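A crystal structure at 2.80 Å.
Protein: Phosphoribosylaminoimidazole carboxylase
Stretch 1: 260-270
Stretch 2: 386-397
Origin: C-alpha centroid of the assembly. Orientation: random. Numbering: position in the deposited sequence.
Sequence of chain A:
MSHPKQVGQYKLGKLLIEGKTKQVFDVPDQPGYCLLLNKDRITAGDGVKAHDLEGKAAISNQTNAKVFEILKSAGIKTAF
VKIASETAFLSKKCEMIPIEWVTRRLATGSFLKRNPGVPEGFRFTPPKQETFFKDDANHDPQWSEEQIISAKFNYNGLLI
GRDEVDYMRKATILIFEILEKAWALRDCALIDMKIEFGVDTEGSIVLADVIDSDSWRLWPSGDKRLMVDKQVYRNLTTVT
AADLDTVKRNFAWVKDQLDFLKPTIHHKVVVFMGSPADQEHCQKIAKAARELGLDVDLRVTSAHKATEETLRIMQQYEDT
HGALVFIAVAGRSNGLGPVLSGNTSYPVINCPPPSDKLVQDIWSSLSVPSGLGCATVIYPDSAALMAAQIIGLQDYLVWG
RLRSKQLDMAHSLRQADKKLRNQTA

Stretch 1, residues 260-270: FLKPTIHHKVV
Stretch 2 (386-397) MAAQIIGLQDYL

Stretch 1 runs from Phe260, in 3-10 conformation (-100/5), through a loop into a strand at residues 267-270. Its backbone is extended from Pro263 onward, after phi/psi of -96/-8 at Leu261 and -121/69 at Lys262, with -87/150 at Pro263 and -85/142 at Ile265, then -156/158 at His267 and -106/121 at Val269. Stretch 2 begins inside a helix, with phi/psi near -62/-45 from Met386 to Ala388, and Ile391 N donates to Ala387 O at 3.0 Å. Farther along, Gln394 N donates to Ile391 O at 2.9 Å, Gln394 adopts -119/-11 and Asp395 opens to -133/100. A new helix then starts at Tyr396 (-63/-23).

Strand 267-270 and helix 386-391 run nearly antiparallel, with 158° between their N-to-C directions and a closest axial approach of 10.1 Å. The register follows this opposed direction: CA-CA distances are 7.1 Å for Val269-Ala387, 7.4 Å for His267-Ile391, 6.3 Å for Ile265-Asp395 and 8.2 Å for Lys262-Leu397. The extended backbone alternates its side chains, so the CA-to-CB bonds of Ile265, His267 and Val269 point toward stretch 2, whereas those of Thr264, His266 and Lys268 point away. On the helix, Ala387 and Ile391, one turn apart, both point toward the strand.

Val269 (chi1 165°, t) packs against this helical pair. Its CG2 lies 3.9 Å from Ala387 CB and 3.5 Å from Ile391 CD1, so one methyl meets both residues. Ile391 has chi1 -67° (m) and chi2 176° (t), which carries CD1 to the valine and leaves CG2 over one face of the His267 ring. Ile391 CG2 is 3.6 Å from the centroid of the His267 ring and 23° off the ring normal, the geometry of a CH-pi contact. His267 itself is p (chi1 49°). Asp395 approaches the edge of the same ring near its plane, but the imidazole is probably turned over in the model, so no polar pairing is assigned there.

Asp395 (chi1 -169°, t) occupies the N-cap position before the second helix. Its OD2 accepts from Leu397 N at 3.1 Å, with an N-H...acceptor angle of 136°, satisfying an amide of the first turn. Ile265 faces the same turn, its CB 4.2 Å from Gln394 O and 4.3 Å from Asp395 OD1; the isoleucine is not modelled beyond CB, so its full packing cannot be measured.

At the far end, Tyr396 (chi1 79°, p; chi2 88°) starts sideways, but the end of its side chain comes nearer to stretch 1. Tyr396 OH donates a very short hydrogen bond of 2.5 Å to Leu261 O, which lies near the ring plane at the edge. This is the only hydrogen bond across the stretches. Pro263, with a C-gamma endo pucker, adds a looser apolar contact, its CD 4.4 Å from Tyr396 CE2. In all, the two stretches bury 412 Å² between them, both sides summed.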

# COMPACT_ATOMS: atom_id res chain seq x y z
N PHE A 260 -38.03 -37.86 17.94
CA PHE A 260 -37.46 -36.71 18.63
C PHE A 260 -36.12 -36.30 18.03
O PHE A 260 -35.45 -35.42 18.57
CB PHE A 260 -37.20 -37.03 20.10
CG PHE A 260 -38.40 -37.50 20.83
CD1 PHE A 260 -39.14 -36.63 21.60
CD2 PHE A 260 -38.78 -38.83 20.76
CE1 PHE A 260 -40.24 -37.06 22.27
CE2 PHE A 260 -39.89 -39.27 21.44
CZ PHE A 260 -40.62 -38.39 22.20
N LEU A 261 -35.73 -36.94 16.93
CA LEU A 261 -34.38 -36.74 16.39
C LEU A 261 -34.33 -35.69 15.27
O LEU A 261 -33.24 -35.33 14.82
CB LEU A 261 -33.76 -38.07 15.93
CG LEU A 261 -33.42 -39.04 17.08
CD1 LEU A 261 -32.32 -40.04 16.72
CD2 LEU A 261 -33.08 -38.31 18.38
N LYS A 262 -35.48 -35.22 14.81
CA LYS A 262 -35.51 -34.13 13.83
C LYS A 262 -36.28 -32.92 14.36
O LYS A 262 -37.36 -32.61 13.85
CB LYS A 262 -36.11 -34.60 12.51
N PRO A 263 -35.72 -32.23 15.37
CA PRO A 263 -36.44 -31.10 15.96
C PRO A 263 -36.18 -29.78 15.23
O PRO A 263 -35.10 -29.59 14.67
CB PRO A 263 -35.86 -31.04 17.38
CG PRO A 263 -34.44 -31.49 17.20
CD PRO A 263 -34.43 -32.46 16.03
N THR A 264 -37.17 -28.89 15.26
CA THR A 264 -37.03 -27.56 14.65
C THR A 264 -36.46 -26.56 15.66
O THR A 264 -37.20 -26.02 16.49
CB THR A 264 -38.39 -27.02 14.13
N ILE A 265 -35.16 -26.29 15.58
CA ILE A 265 -34.53 -25.33 16.48
C ILE A 265 -34.71 -23.92 15.91
O ILE A 265 -34.65 -23.73 14.69
CB ILE A 265 -33.03 -25.61 16.69
N HIS A 266 -34.95 -22.95 16.78
CA HIS A 266 -35.29 -21.61 16.34
C HIS A 266 -34.08 -20.71 16.30
O HIS A 266 -33.33 -20.59 17.28
CB HIS A 266 -36.37 -21.01 17.24
CG HIS A 266 -37.62 -21.82 17.31
ND1 HIS A 266 -38.48 -21.95 16.25
CD2 HIS A 266 -38.14 -22.56 18.32
CE1 HIS A 266 -39.49 -22.73 16.60
NE2 HIS A 266 -39.30 -23.12 17.85
N HIS A 267 -33.88 -20.08 15.16
CA HIS A 267 -32.76 -19.15 14.98
C HIS A 267 -33.06 -18.16 13.89
O HIS A 267 -33.93 -18.37 13.06
CB HIS A 267 -31.46 -19.90 14.68
CG HIS A 267 -31.60 -20.94 13.61
ND1 HIS A 267 -31.83 -20.61 12.29
CD2 HIS A 267 -31.57 -22.29 13.67
CE1 HIS A 267 -31.93 -21.73 11.58
NE2 HIS A 267 -31.77 -22.76 12.40
N LYS A 268 -32.35 -17.05 13.96
CA LYS A 268 -32.49 -16.03 12.94
C LYS A 268 -31.11 -15.47 12.65
O LYS A 268 -30.33 -15.18 13.57
CB LYS A 268 -33.46 -14.93 13.39
CG LYS A 268 -33.65 -13.82 12.38
CD LYS A 268 -34.53 -14.26 11.22
CE LYS A 268 -35.96 -14.51 11.70
NZ LYS A 268 -36.91 -14.80 10.57
N VAL A 269 -30.81 -15.35 11.36
CA VAL A 269 -29.66 -14.63 10.85
C VAL A 269 -30.22 -13.34 10.28
O VAL A 269 -31.10 -13.36 9.41
CB VAL A 269 -28.91 -15.44 9.76
CG1 VAL A 269 -27.96 -14.57 9.00
CG2 VAL A 269 -28.18 -16.60 10.36
N VAL A 270 -29.76 -12.21 10.80
CA VAL A 270 -30.21 -10.92 10.29
C VAL A 270 -29.06 -10.21 9.58
O VAL A 270 -27.99 -10.02 10.17
CB VAL A 270 -30.77 -10.03 11.42
CG1 VAL A 270 -31.39 -8.78 10.83
CG2 VAL A 270 -31.80 -10.79 12.22
N MET A 386 -20.03 -18.83 8.01
CA MET A 386 -19.74 -18.48 9.40
C MET A 386 -21.01 -18.51 10.25
O MET A 386 -21.03 -19.05 11.35
CB MET A 386 -19.10 -17.09 9.50
CG MET A 386 -17.66 -17.10 9.96
SD MET A 386 -17.34 -17.97 11.51
CE MET A 386 -17.95 -16.72 12.64
N ALA A 387 -22.08 -17.91 9.72
CA ALA A 387 -23.37 -17.90 10.39
C ALA A 387 -23.88 -19.32 10.59
O ALA A 387 -24.38 -19.68 11.67
CB ALA A 387 -24.37 -17.07 9.60
N ALA A 388 -23.74 -20.14 9.55
CA ALA A 388 -24.13 -21.55 9.63
C ALA A 388 -23.34 -22.32 10.68
O ALA A 388 -23.92 -23.05 11.49
CB ALA A 388 -24.00 -22.22 8.28
N GLN A 389 -22.03 -22.11 10.69
CA GLN A 389 -21.16 -22.81 11.63
C GLN A 389 -21.51 -22.43 13.07
O GLN A 389 -21.43 -23.28 13.97
CB GLN A 389 -19.68 -22.50 11.33
CG GLN A 389 -19.15 -23.21 10.08
CD GLN A 389 -17.82 -22.64 9.56
OE1 GLN A 389 -17.40 -21.54 9.93
NE2 GLN A 389 -17.18 -23.39 8.67
N ILE A 390 -21.95 -21.20 13.28
CA ILE A 390 -22.32 -20.73 14.61
C ILE A 390 -23.63 -21.38 15.07
O ILE A 390 -23.73 -21.87 16.20
CB ILE A 390 -22.46 -19.19 14.64
CG1 ILE A 390 -21.07 -18.54 14.53
CG2 ILE A 390 -23.15 -18.73 15.93
CD1 ILE A 390 -21.08 -17.08 14.28
N ILE A 391 -24.63 -21.35 14.19
CA ILE A 391 -25.94 -21.92 14.44
C ILE A 391 -25.94 -23.48 14.44
O ILE A 391 -26.77 -24.14 15.10
CB ILE A 391 -26.91 -21.32 13.44
CG1 ILE A 391 -27.06 -19.84 13.76
CG2 ILE A 391 -28.24 -22.01 13.47
CD1 ILE A 391 -27.93 -19.10 12.80
N GLY A 392 -25.00 -24.06 13.70
CA GLY A 392 -24.82 -25.50 13.68
C GLY A 392 -24.42 -26.06 15.03
O GLY A 392 -24.53 -27.28 15.26
N LEU A 393 -23.97 -25.20 15.94
CA LEU A 393 -23.65 -25.67 17.29
C LEU A 393 -24.95 -26.05 18.02
O LEU A 393 -24.92 -26.73 19.04
CB LEU A 393 -22.87 -24.63 18.07
CG LEU A 393 -21.46 -24.32 17.57
CD1 LEU A 393 -20.78 -23.37 18.52
CD2 LEU A 393 -20.64 -25.58 17.40
N GLN A 394 -26.09 -25.64 17.49
CA GLN A 394 -27.35 -25.93 18.13
C GLN A 394 -28.27 -26.77 17.26
O GLN A 394 -29.30 -27.25 17.71
CB GLN A 394 -28.07 -24.63 18.48
CG GLN A 394 -27.64 -24.08 19.81
CD GLN A 394 -28.20 -22.71 20.05
OE1 GLN A 394 -28.53 -21.98 19.12
NE2 GLN A 394 -28.29 -22.33 21.32
N ASP A 395 -27.91 -26.92 16.00
CA ASP A 395 -28.78 -27.59 15.07
C ASP A 395 -27.95 -28.58 14.30
O ASP A 395 -27.27 -28.18 13.36
CB ASP A 395 -29.37 -26.56 14.10
CG ASP A 395 -30.49 -27.13 13.26
OD1 ASP A 395 -31.37 -26.35 12.84
OD2 ASP A 395 -30.48 -28.36 12.99
N TYR A 396 -28.01 -29.86 14.67
CA TYR A 396 -27.06 -30.80 14.07
C TYR A 396 -27.28 -30.90 12.57
O TYR A 396 -26.36 -31.24 11.83
CB TYR A 396 -27.11 -32.18 14.75
CG TYR A 396 -28.25 -33.06 14.31
CD1 TYR A 396 -28.13 -33.89 13.20
CD2 TYR A 396 -29.45 -33.07 15.01
CE1 TYR A 396 -29.18 -34.68 12.80
CE2 TYR A 396 -30.49 -33.86 14.63
CZ TYR A 396 -30.36 -34.67 13.53
OH TYR A 396 -31.41 -35.47 13.14
N LEU A 397 -28.48 -30.56 12.14
CA LEU A 397 -28.82 -30.64 10.73
C LEU A 397 -28.09 -29.61 9.89
O LEU A 397 -27.68 -29.89 8.76
CB LEU A 397 -30.31 -30.44 10.54
CG LEU A 397 -30.75 -31.21 9.30
CD1 LEU A 397 -31.06 -32.65 9.75
CD2 LEU A 397 -31.92 -30.54 8.60